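Local coordinates for protein DNA polymerase (Bacillus phage phi29, PDB 1XI1) that copies the phage genome by protein-primed, highly processive strand-displacement synthesis and carries a 3'-5' proofreading exonuclease in its N-terminal part, at residues G28-E33 with Y165-I170; I70-E75 with P404-N409; F292-G297 with Y315-G320; I299-I304 with E338-Y343. The protein carries 2 engineered substitutions. All coordinates share one frame; numbering follows the deposited sequence.

How the contacts relate
The four contacts form two groups on opposite ends of the molecule. Contacts 1 and 2 belong to the exonuclease end, their centres about 26 Å apart without touching; contact 1 lies within the exonuclease region, whereas contact 2 brings TPR2, of the polymerization region, against it. Contacts 3 and 4 are about 5 Å apart, centre to centre, and share the antiparallel sheet in which strands 283-294 and 340-356 are neighbours. More than 50 Å separates their centres from that of contact 1. Along the chain contacts 1 and 2 interleave, as do 3 and 4, and the latter pair falls wholly between the two halves of contact 2, which joins the two regions of the polymerase.

Contact 1: G28-E33 with Y165-I170; sequences GYMNIE and YIKNDI. With MG (magnesium ion), chain E.
Met30 and Ile170 meet where strand 24-31 passes helix 160-182, with Met30 CB 4.0 Å from Ile170 CD1. The isoleucine reaches over through an unusual choice for a helix: its CG1 stands between the backbone N and the carbonyl carbon (chi1 58°), and the extended second torsion then drives CD1 into the strand, where it also lies 4.1 Å from Tyr29 N. The other branch, CG2, rests 3.9 Å from Gly28 O, so both branches of Ile170 press on the same side of the strand, around Gly28 and Met30. Gly28 presents no side chain here, which accommodates the methyls of Ile166 and Ile170; its bare CA comes within 4.4 Å of Ile166 CG2. Met30 runs straight out to its sulfur and bends only at the last torsion (chi3 -69°). That bend lays CE against the helix surface, 4.0 Å from Lys167 O and 4.1 Å from Lys167 CG, the two side chains crossing at a slant. Lys167 continues fully extended past this point to give NZ a hydrogen bond with Tyr38 OH. The interface is thus apolar van der Waals packing, and the helix turns its polar work elsewhere: Asp169 OD2 binds the magnesium ion at 2.4 Å, while OD1 makes a salt bridge with Lys131. In this RNase H-like exonuclease fold the helix covers one side of the mixed sheet, Ile170 also packing on Ala12 of strand 8-15, and Ile166 and Lys167 reaching across to Ile40 of strand 38-41, the neighbours that flank strand 24-31 in the sheet.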
# COMPACT_ATOMS: atom_id res chain seq x y z
N GLY C 28 9.76 -24.42 -8.97
CA GLY C 28 10.31 -24.90 -7.73
C GLY C 28 9.38 -24.65 -6.56
O GLY C 28 8.73 -23.61 -6.49
N TYR C 29 9.31 -25.63 -5.67
CA TYR C 29 8.50 -25.51 -4.46
C TYR C 29 9.33 -26.05 -3.28
O TYR C 29 10.07 -27.02 -3.44
CB TYR C 29 7.13 -26.25 -4.58
CG TYR C 29 7.23 -27.78 -4.67
CD1 TYR C 29 7.64 -28.53 -3.55
CD2 TYR C 29 6.95 -28.46 -5.85
CE1 TYR C 29 7.77 -29.92 -3.64
CE2 TYR C 29 7.08 -29.83 -5.94
CZ TYR C 29 7.50 -30.56 -4.84
OH TYR C 29 7.63 -31.92 -4.96
N MET C 30 9.21 -25.40 -2.12
CA MET C 30 9.94 -25.81 -0.91
C MET C 30 8.97 -25.77 0.26
O MET C 30 8.12 -24.88 0.35
CB MET C 30 11.11 -24.87 -0.62
CG MET C 30 11.93 -25.25 0.63
SD MET C 30 13.30 -24.09 0.95
CE MET C 30 14.40 -24.44 -0.41
N ASN C 31 9.13 -26.73 1.17
CA ASN C 31 8.26 -26.81 2.34
C ASN C 31 8.65 -25.78 3.39
O ASN C 31 9.59 -25.97 4.15
CB ASN C 31 8.32 -28.23 2.94
CG ASN C 31 7.24 -28.46 3.99
OD1 ASN C 31 6.74 -29.58 4.13
ND2 ASN C 31 6.88 -27.41 4.73
N ILE C 32 7.90 -24.68 3.42
CA ILE C 32 8.12 -23.58 4.35
C ILE C 32 8.54 -24.03 5.75
O ILE C 32 9.36 -23.39 6.40
CB ILE C 32 6.83 -22.69 4.46
CG1 ILE C 32 6.60 -21.98 3.12
CG2 ILE C 32 6.96 -21.66 5.57
CD1 ILE C 32 5.34 -21.16 3.05
N GLU C 33 7.98 -25.14 6.21
CA GLU C 33 8.32 -25.63 7.53
C GLU C 33 9.54 -26.54 7.52
O GLU C 33 10.35 -26.51 8.45
CB GLU C 33 7.11 -26.34 8.13
CG GLU C 33 6.03 -25.35 8.56
CD GLU C 33 4.76 -26.03 9.04
OE1 GLU C 33 4.17 -26.80 8.25
OE2 GLU C 33 4.35 -25.79 10.20
N TYR C 165 19.80 -20.59 -8.14
CA TYR C 165 19.13 -19.31 -8.02
C TYR C 165 17.65 -19.52 -7.72
O TYR C 165 17.06 -18.77 -6.95
CB TYR C 165 19.31 -18.50 -9.29
CG TYR C 165 20.65 -17.81 -9.31
CD1 TYR C 165 21.66 -18.22 -10.18
CD2 TYR C 165 20.93 -16.77 -8.42
CE1 TYR C 165 22.92 -17.60 -10.17
CE2 TYR C 165 22.18 -16.14 -8.40
CZ TYR C 165 23.17 -16.57 -9.28
OH TYR C 165 24.39 -15.95 -9.30
N ILE C 166 17.07 -20.56 -8.30
CA ILE C 166 15.68 -20.87 -8.06
C ILE C 166 15.51 -21.34 -6.62
O ILE C 166 14.61 -20.89 -5.92
CB ILE C 166 15.17 -21.96 -9.02
CG1 ILE C 166 15.19 -21.43 -10.45
CG2 ILE C 166 13.74 -22.36 -8.65
CD1 ILE C 166 14.90 -22.51 -11.50
N LYS C 167 16.38 -22.25 -6.19
CA LYS C 167 16.32 -22.75 -4.82
C LYS C 167 16.49 -21.60 -3.84
O LYS C 167 15.77 -21.53 -2.84
CB LYS C 167 17.43 -23.78 -4.58
CG LYS C 167 17.42 -24.35 -3.16
CD LYS C 167 18.50 -25.41 -2.96
CE LYS C 167 18.60 -25.84 -1.51
NZ LYS C 167 19.66 -26.86 -1.29
N ASN C 168 17.42 -20.70 -4.11
CA ASN C 168 17.65 -19.56 -3.23
C ASN C 168 16.41 -18.66 -3.16
O ASN C 168 15.95 -18.33 -2.06
CB ASN C 168 18.86 -18.74 -3.71
CG ASN C 168 19.30 -17.68 -2.69
OD1 ASN C 168 19.75 -16.59 -3.06
ND2 ASN C 168 19.18 -18.00 -1.40
N ASP C 169 15.88 -18.27 -4.31
CA ASP C 169 14.71 -17.40 -4.34
C ASP C 169 13.55 -17.96 -3.53
O ASP C 169 12.94 -17.25 -2.74
CB ASP C 169 14.23 -17.13 -5.77
CG ASP C 169 15.08 -16.10 -6.49
OD1 ASP C 169 15.55 -15.13 -5.84
OD2 ASP C 169 15.25 -16.24 -7.72
N ILE C 170 13.24 -19.24 -3.72
CA ILE C 170 12.13 -19.81 -2.98
C ILE C 170 12.50 -20.06 -1.54
O ILE C 170 11.62 -20.15 -0.68
CB ILE C 170 11.65 -21.13 -3.59
CG1 ILE C 170 12.81 -22.14 -3.64
CG2 ILE C 170 11.07 -20.89 -4.97
CD1 ILE C 170 12.42 -23.50 -4.17
MG MG E . 16.38 -15.53 -9.71

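Contact 2: I70-E75 with P404-N409; sequences IINWLE and PYLKEN
Glu75 and Leu406 lie side by side, their chains running opposite ways, where a helix of the exonuclease domain meets the beta hairpin of TPR2, formed by strands 402-406 and 412-416. Glu75 CB sits 3.8 Å from Leu406 CB and 3.9 Å from Leu406 CD2, and CB, CG and OE1 of the acid all lie against the leucine. The glutamate chain folds back at the second torsion (chi2 -77°), which brings the carboxylate alongside the hairpin strand, with OE1 3.7 Å from Leu406 CB. At the tip of the leucine, Asn72 crosses at about a right angle and puts OD1 4.1 Å from Leu406 CD1. Nearer the start of the strand, Ile71 CG2 touches Pro404 CB at 4.3 Å, an apolar pair beside these mixed contacts.

In the next shell, Tyr90 of strand 89-94 packs on both Ile71 and Pro404, and Leu412 from the partner strand of the hairpin covers Ile71 and Asn72. The contact therefore docks TPR2, part of the polymerization region, onto helix 63-76 through side-chain packing. Two bonds set the polar ends: Asn72 ND2 is held by Ala68 O one turn back, and Glu75 OE2 by the hydroxyl of Tyr90.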
# COMPACT_ATOMS: atom_id res chain seq x y z
N ILE C 70 -0.75 -20.31 -14.30
CA ILE C 70 -1.53 -21.35 -13.63
C ILE C 70 -2.97 -21.46 -14.14
O ILE C 70 -3.44 -22.56 -14.42
CB ILE C 70 -1.55 -21.13 -12.10
CG1 ILE C 70 -0.15 -21.37 -11.53
CG2 ILE C 70 -2.56 -22.07 -11.44
CD1 ILE C 70 -0.02 -21.13 -10.03
N ILE C 71 -3.67 -20.33 -14.26
CA ILE C 71 -5.05 -20.33 -14.76
C ILE C 71 -5.06 -20.82 -16.21
O ILE C 71 -5.94 -21.57 -16.62
CB ILE C 71 -5.68 -18.91 -14.73
CG1 ILE C 71 -5.66 -18.34 -13.30
CG2 ILE C 71 -7.11 -18.97 -15.24
CD1 ILE C 71 -6.24 -19.24 -12.26
N ASN C 72 -4.06 -20.39 -16.98
CA ASN C 72 -3.92 -20.79 -18.38
C ASN C 72 -3.90 -22.30 -18.50
O ASN C 72 -4.45 -22.85 -19.47
CB ASN C 72 -2.60 -20.26 -18.96
CG ASN C 72 -2.76 -18.98 -19.75
OD1 ASN C 72 -3.19 -18.99 -20.90
ND2 ASN C 72 -2.43 -17.87 -19.13
N TRP C 73 -3.25 -22.95 -17.54
CA TRP C 73 -3.12 -24.41 -17.51
C TRP C 73 -4.43 -25.06 -17.09
O TRP C 73 -4.89 -26.01 -17.72
CB TRP C 73 -2.01 -24.84 -16.53
CG TRP C 73 -1.69 -26.30 -16.56
CD1 TRP C 73 -0.77 -26.92 -17.36
CD2 TRP C 73 -2.37 -27.35 -15.86
NE1 TRP C 73 -0.84 -28.29 -17.20
CE2 TRP C 73 -1.82 -28.58 -16.29
CE3 TRP C 73 -3.40 -27.37 -14.91
CZ2 TRP C 73 -2.25 -29.81 -15.80
CZ3 TRP C 73 -3.83 -28.60 -14.42
CH2 TRP C 73 -3.26 -29.80 -14.87
N LEU C 74 -5.02 -24.56 -16.01
CA LEU C 74 -6.27 -25.10 -15.49
C LEU C 74 -7.37 -25.08 -16.54
O LEU C 74 -8.06 -26.09 -16.73
CB LEU C 74 -6.73 -24.29 -14.26
CG LEU C 74 -5.95 -24.41 -12.94
CD1 LEU C 74 -6.48 -23.41 -11.93
CD2 LEU C 74 -6.07 -25.82 -12.40
N GLU C 75 -7.51 -23.95 -17.23
CA GLU C 75 -8.54 -23.78 -18.26
C GLU C 75 -8.40 -24.75 -19.41
O GLU C 75 -9.39 -25.11 -20.05
CB GLU C 75 -8.52 -22.35 -18.80
CG GLU C 75 -9.17 -21.28 -17.90
CD GLU C 75 -10.70 -21.30 -17.94
OE1 GLU C 75 -11.24 -21.62 -19.02
OE2 GLU C 75 -11.34 -20.98 -16.92
N PRO C 404 -11.56 -14.36 -14.48
CA PRO C 404 -10.83 -14.82 -15.66
C PRO C 404 -11.56 -15.86 -16.51
O PRO C 404 -12.52 -16.50 -16.06
CB PRO C 404 -9.54 -15.39 -15.05
CG PRO C 404 -10.06 -16.03 -13.81
CD PRO C 404 -10.98 -14.95 -13.26
N TYR C 405 -11.10 -16.01 -17.74
CA TYR C 405 -11.62 -16.99 -18.68
C TYR C 405 -10.56 -17.09 -19.77
O TYR C 405 -9.74 -16.19 -19.95
CB TYR C 405 -12.97 -16.54 -19.26
CG TYR C 405 -12.92 -15.33 -20.18
CD1 TYR C 405 -12.67 -15.48 -21.55
CD2 TYR C 405 -13.13 -14.05 -19.69
CE1 TYR C 405 -12.62 -14.38 -22.39
CE2 TYR C 405 -13.08 -12.94 -20.53
CZ TYR C 405 -12.82 -13.11 -21.88
OH TYR C 405 -12.74 -12.01 -22.72
N LEU C 406 -10.55 -18.21 -20.48
CA LEU C 406 -9.58 -18.42 -21.54
C LEU C 406 -10.18 -18.00 -22.87
O LEU C 406 -11.31 -18.38 -23.21
CB LEU C 406 -9.16 -19.90 -21.60
CG LEU C 406 -8.20 -20.32 -22.73
CD1 LEU C 406 -6.84 -19.56 -22.67
CD2 LEU C 406 -7.96 -21.81 -22.63
N LYS C 407 -9.42 -17.20 -23.63
CA LYS C 407 -9.88 -16.72 -24.92
C LYS C 407 -9.54 -17.75 -25.99
O LYS C 407 -8.82 -18.71 -25.74
CB LYS C 407 -9.24 -15.37 -25.26
CG LYS C 407 -9.63 -14.26 -24.29
CD LYS C 407 -9.31 -12.88 -24.84
CE LYS C 407 -7.82 -12.65 -24.95
NZ LYS C 407 -7.53 -11.34 -25.58
N GLU C 408 -10.06 -17.54 -27.20
CA GLU C 408 -9.81 -18.49 -28.27
C GLU C 408 -8.36 -18.46 -28.76
O GLU C 408 -7.86 -19.44 -29.31
CB GLU C 408 -10.75 -18.21 -29.44
CG GLU C 408 -10.86 -19.37 -30.41
CD GLU C 408 -11.52 -18.95 -31.70
OE1 GLU C 408 -10.84 -18.26 -32.50
OE2 GLU C 408 -12.70 -19.30 -31.90
N ASN C 409 -7.69 -17.33 -28.56
CA ASN C 409 -6.31 -17.22 -28.99
C ASN C 409 -5.35 -17.82 -27.95
O ASN C 409 -4.13 -17.72 -28.10
CB ASN C 409 -5.92 -15.76 -29.22
CG ASN C 409 -5.83 -14.96 -27.92
OD1 ASN C 409 -5.20 -13.91 -27.87
ND2 ASN C 409 -6.47 -15.46 -26.87

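Contact 3: F292-G297 with Y315-G320; sequences FELKEG and YLKSSG
Ser319 sits on the Phe292 ring: its CB is over the face, 4.1 Å from the centroid and 15° off the ring normal, a CH-pi contact. Its backbone N also lies over the ring, 3.6 Å above the plane and shifted toward the rim. Leu316 comes instead to the edge, CB 4.1 Å from Phe292 CE1. The phenyl group takes this place because CG stands between its own backbone N and carbonyl carbon (chi1 51°), swinging the ring toward the loop.

The backbones are joined as a single antiparallel bridge, Glu293 and Ser318 being the non-hydrogen-bonded pair. It adds the loop between strands 314-315 and 324-329 to the end of strand 283-294, within the polymerization region and away from its annotated sites. On one flank Ser319 N bonds to Phe292 O at 3.1 Å, and Ser319 OG accepts from Phe292 N at 3.2 Å, so Phe292 is held at both its backbone N and O. On the other flank Leu294 N gives Lys317 O a short, nearly straight bond of 2.6 Å.

Leu294 and Lys317 cross at a slant, CB to CB 4.1 Å, and the lysine then runs outward, extended, to a salt bridge with Asp235.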
# COMPACT_ATOMS: atom_id res chain seq x y z
N PHE C 292 -18.04 28.21 -0.99
CA PHE C 292 -16.83 28.61 -0.30
C PHE C 292 -15.76 29.23 -1.19
O PHE C 292 -15.74 29.04 -2.40
CB PHE C 292 -16.26 27.38 0.41
CG PHE C 292 -16.12 26.18 -0.48
CD1 PHE C 292 -15.00 26.01 -1.29
CD2 PHE C 292 -17.14 25.22 -0.54
CE1 PHE C 292 -14.88 24.91 -2.14
CE2 PHE C 292 -17.03 24.11 -1.39
CZ PHE C 292 -15.89 23.96 -2.19
N GLU C 293 -14.87 29.99 -0.57
CA GLU C 293 -13.78 30.65 -1.28
C GLU C 293 -12.55 30.53 -0.41
O GLU C 293 -12.54 31.01 0.72
CB GLU C 293 -14.10 32.12 -1.48
CG GLU C 293 -15.18 32.39 -2.50
CD GLU C 293 -14.80 31.89 -3.87
OE1 GLU C 293 -13.58 31.82 -4.15
OE2 GLU C 293 -15.72 31.58 -4.66
N LEU C 294 -11.51 29.89 -0.92
CA LEU C 294 -10.29 29.75 -0.15
C LEU C 294 -9.88 31.16 0.28
O LEU C 294 -9.99 32.11 -0.49
CB LEU C 294 -9.20 29.11 -1.01
CG LEU C 294 -7.86 28.82 -0.33
CD1 LEU C 294 -8.07 27.82 0.78
CD2 LEU C 294 -6.87 28.29 -1.36
N LYS C 295 -9.46 31.31 1.53
CA LYS C 295 -9.04 32.61 2.03
C LYS C 295 -7.64 32.92 1.52
O LYS C 295 -6.85 32.01 1.22
CB LYS C 295 -9.04 32.63 3.56
CG LYS C 295 -10.41 32.69 4.22
CD LYS C 295 -10.27 32.61 5.75
CE LYS C 295 -11.62 32.78 6.46
NZ LYS C 295 -11.54 32.51 7.93
N GLU C 296 -7.33 34.20 1.42
CA GLU C 296 -6.04 34.65 0.95
C GLU C 296 -4.95 34.27 1.94
O GLU C 296 -5.03 34.60 3.12
CB GLU C 296 -6.09 36.16 0.77
CG GLU C 296 -4.86 36.75 0.15
CD GLU C 296 -4.74 38.22 0.43
OE1 GLU C 296 -4.47 38.58 1.60
OE2 GLU C 296 -4.93 39.03 -0.51
N GLY C 297 -3.93 33.57 1.45
CA GLY C 297 -2.83 33.18 2.33
C GLY C 297 -3.06 31.86 3.04
O GLY C 297 -2.43 31.59 4.05
N TYR C 315 -7.44 19.94 -5.26
CA TYR C 315 -7.97 20.77 -4.19
C TYR C 315 -8.70 22.01 -4.68
O TYR C 315 -8.12 22.88 -5.34
CB TYR C 315 -6.86 21.16 -3.22
CG TYR C 315 -6.25 19.97 -2.50
CD1 TYR C 315 -5.23 19.22 -3.09
CD2 TYR C 315 -6.74 19.56 -1.26
CE1 TYR C 315 -4.70 18.10 -2.46
CE2 TYR C 315 -6.22 18.44 -0.62
CZ TYR C 315 -5.21 17.71 -1.23
OH TYR C 315 -4.70 16.58 -0.61
N LEU C 316 -9.99 22.09 -4.36
CA LEU C 316 -10.85 23.20 -4.76
C LEU C 316 -10.49 24.47 -3.99
O LEU C 316 -10.13 24.42 -2.82
CB LEU C 316 -12.31 22.85 -4.51
CG LEU C 316 -12.70 21.48 -5.05
CD1 LEU C 316 -14.11 21.11 -4.61
CD2 LEU C 316 -12.60 21.49 -6.57
N LYS C 317 -10.57 25.60 -4.67
CA LYS C 317 -10.27 26.88 -4.05
C LYS C 317 -11.57 27.67 -3.93
O LYS C 317 -11.65 28.67 -3.21
CB LYS C 317 -9.22 27.62 -4.88
CG LYS C 317 -7.97 26.76 -5.08
CD LYS C 317 -6.75 27.53 -5.57
CE LYS C 317 -5.56 26.57 -5.73
NZ LYS C 317 -4.25 27.26 -5.94
N SER C 318 -12.60 27.19 -4.63
CA SER C 318 -13.91 27.82 -4.60
C SER C 318 -14.97 26.89 -5.19
O SER C 318 -14.66 26.00 -5.98
CB SER C 318 -13.91 29.14 -5.38
OG SER C 318 -14.13 28.93 -6.76
N SER C 319 -16.21 27.09 -4.78
CA SER C 319 -17.30 26.28 -5.28
C SER C 319 -17.69 26.89 -6.62
O SER C 319 -18.30 26.24 -7.47
CB SER C 319 -18.49 26.31 -4.32
OG SER C 319 -18.86 27.64 -4.01
N GLY C 320 -17.32 28.15 -6.80
CA GLY C 320 -17.60 28.86 -8.04
C GLY C 320 -19.02 28.81 -8.55
O GLY C 320 -19.31 28.14 -9.54

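Contact 4: I299-I304 with E338-Y343; sequences IPTIQI and EHYDLY
Tyr340 OH accepts two successive backbone N-H groups, from Ile302 N at 2.6 Å and from Thr301 N at 2.8 Å, and is hydrogen-bonded as well to Leu316 O. Three partners thus fix this buried hydroxyl at the point where helix 330-339 hands over to the long strand 340-356 of the antiparallel sheet, with Tyr340 the first residue past the helix. The grip holds the chain leading into strand 303-304 across that helix-to-strand junction.

The loop touches the ring over one face and at its edge. Ile302 lays CD1 over a face, 3.6 Å from the centroid and 22° off the normal, with CG1 pressed to 3.3 Å from Tyr340 CZ. Thr301 comes to the edge, its CB in the ring plane and 3.7 Å from Tyr340 CE1. Phe292 of strand 283-294 meets the tyrosine with its plane nearly perpendicular.

One residue back, His339 takes hold of the same loop, its imidazole reached also by Ile442 and Gln446 of helix 427-447. Thr301 OG1, 3.6 Å from His339 ND1, is buried without a polar partner. That ND1 is the donor of a 2.7 Å bond to Ile299 O, running along a carbonyl lone pair and in the imidazole plane.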
# COMPACT_ATOMS: atom_id res chain seq x y z
N ILE C 299 -3.77 27.47 2.59
CA ILE C 299 -3.67 26.30 1.75
C ILE C 299 -5.04 25.67 1.49
O ILE C 299 -5.92 25.65 2.37
CB ILE C 299 -2.80 25.21 2.47
CG1 ILE C 299 -1.47 25.80 2.94
CG2 ILE C 299 -2.56 23.99 1.60
CD1 ILE C 299 -0.67 24.85 3.87
N PRO C 300 -5.23 25.21 0.27
CA PRO C 300 -6.47 24.48 -0.00
C PRO C 300 -6.64 23.27 0.98
O PRO C 300 -5.65 22.68 1.42
CB PRO C 300 -6.34 24.13 -1.49
CG PRO C 300 -5.31 25.08 -2.00
CD PRO C 300 -4.27 25.19 -0.93
N THR C 301 -7.86 22.90 1.30
CA THR C 301 -8.12 21.85 2.23
C THR C 301 -9.18 20.88 1.73
O THR C 301 -9.13 19.68 1.95
CB THR C 301 -8.55 22.45 3.56
OG1 THR C 301 -7.41 22.67 4.38
CG2 THR C 301 -9.53 21.51 4.26
N ILE C 302 -10.15 21.45 1.03
CA ILE C 302 -11.26 20.68 0.47
C ILE C 302 -10.77 19.95 -0.75
O ILE C 302 -10.49 20.56 -1.79
CB ILE C 302 -12.41 21.59 0.07
CG1 ILE C 302 -12.89 22.38 1.28
CG2 ILE C 302 -13.53 20.76 -0.53
CD1 ILE C 302 -13.93 23.43 0.95
N GLN C 303 -10.67 18.63 -0.65
CA GLN C 303 -10.18 17.87 -1.78
C GLN C 303 -11.20 16.96 -2.39
O GLN C 303 -12.26 16.69 -1.82
CB GLN C 303 -8.95 17.07 -1.38
CG GLN C 303 -9.04 15.56 -1.57
CD GLN C 303 -7.78 14.85 -1.12
OE1 GLN C 303 -6.90 15.44 -0.49
NE2 GLN C 303 -7.48 13.56 -1.35
N ILE C 304 -10.83 16.51 -3.55
CA ILE C 304 -11.54 15.55 -4.34
C ILE C 304 -10.42 14.65 -4.83
O ILE C 304 -9.41 15.14 -5.33
CB ILE C 304 -12.31 16.19 -5.51
CG1 ILE C 304 -13.33 17.18 -4.95
CG2 ILE C 304 -13.02 15.12 -6.34
CD1 ILE C 304 -13.92 18.10 -5.99
N GLU C 338 -11.41 27.66 8.89
CA GLU C 338 -10.30 28.59 9.04
C GLU C 338 -9.68 28.98 7.71
O GLU C 338 -9.40 30.16 7.48
CB GLU C 338 -9.21 28.01 9.94
CG GLU C 338 -7.91 28.77 9.84
CD GLU C 338 -6.80 28.15 10.64
OE1 GLU C 338 -6.54 26.94 10.47
OE2 GLU C 338 -6.17 28.88 11.44
N HIS C 339 -9.48 28.00 6.83
CA HIS C 339 -8.85 28.23 5.53
C HIS C 339 -9.78 28.81 4.46
O HIS C 339 -9.29 29.39 3.47
CB HIS C 339 -8.24 26.93 4.98
CG HIS C 339 -6.99 26.49 5.70
ND1 HIS C 339 -5.91 25.93 5.04
CD2 HIS C 339 -6.68 26.46 7.02
CE1 HIS C 339 -5.00 25.57 5.93
NE2 HIS C 339 -5.44 25.88 7.13
N TYR C 340 -11.10 28.68 4.65
CA TYR C 340 -12.02 29.22 3.64
C TYR C 340 -13.02 30.21 4.21
O TYR C 340 -13.13 30.40 5.41
CB TYR C 340 -12.86 28.14 2.96
CG TYR C 340 -12.14 27.05 2.22
CD1 TYR C 340 -11.31 26.17 2.89
CD2 TYR C 340 -12.31 26.89 0.85
CE1 TYR C 340 -10.69 25.14 2.23
CE2 TYR C 340 -11.67 25.86 0.17
CZ TYR C 340 -10.88 24.99 0.88
OH TYR C 340 -10.28 23.94 0.23
N ASP C 341 -13.75 30.84 3.29
CA ASP C 341 -14.82 31.73 3.60
C ASP C 341 -16.05 30.94 3.21
O ASP C 341 -16.21 30.58 2.03
CB ASP C 341 -14.74 33.04 2.80
CG ASP C 341 -13.85 34.08 3.45
OD1 ASP C 341 -13.92 34.24 4.69
OD2 ASP C 341 -13.09 34.76 2.72
N LEU C 342 -16.92 30.64 4.17
CA LEU C 342 -18.11 29.85 3.90
C LEU C 342 -19.33 30.71 3.68
O LEU C 342 -19.56 31.67 4.44
CB LEU C 342 -18.31 28.84 5.03
CG LEU C 342 -17.12 27.89 5.25
CD1 LEU C 342 -17.21 27.20 6.60
CD2 LEU C 342 -17.03 26.88 4.12
N TYR C 343 -20.11 30.39 2.66
CA TYR C 343 -21.30 31.17 2.38
C TYR C 343 -22.59 30.37 2.43
O TYR C 343 -22.66 29.25 1.93
CB TYR C 343 -21.14 31.84 1.01
CG TYR C 343 -20.09 32.93 1.01
CD1 TYR C 343 -18.90 32.80 0.29
CD2 TYR C 343 -20.28 34.08 1.78
CE1 TYR C 343 -17.92 33.80 0.33
CE2 TYR C 343 -19.31 35.08 1.83
CZ TYR C 343 -18.14 34.94 1.11
OH TYR C 343 -17.19 35.95 1.17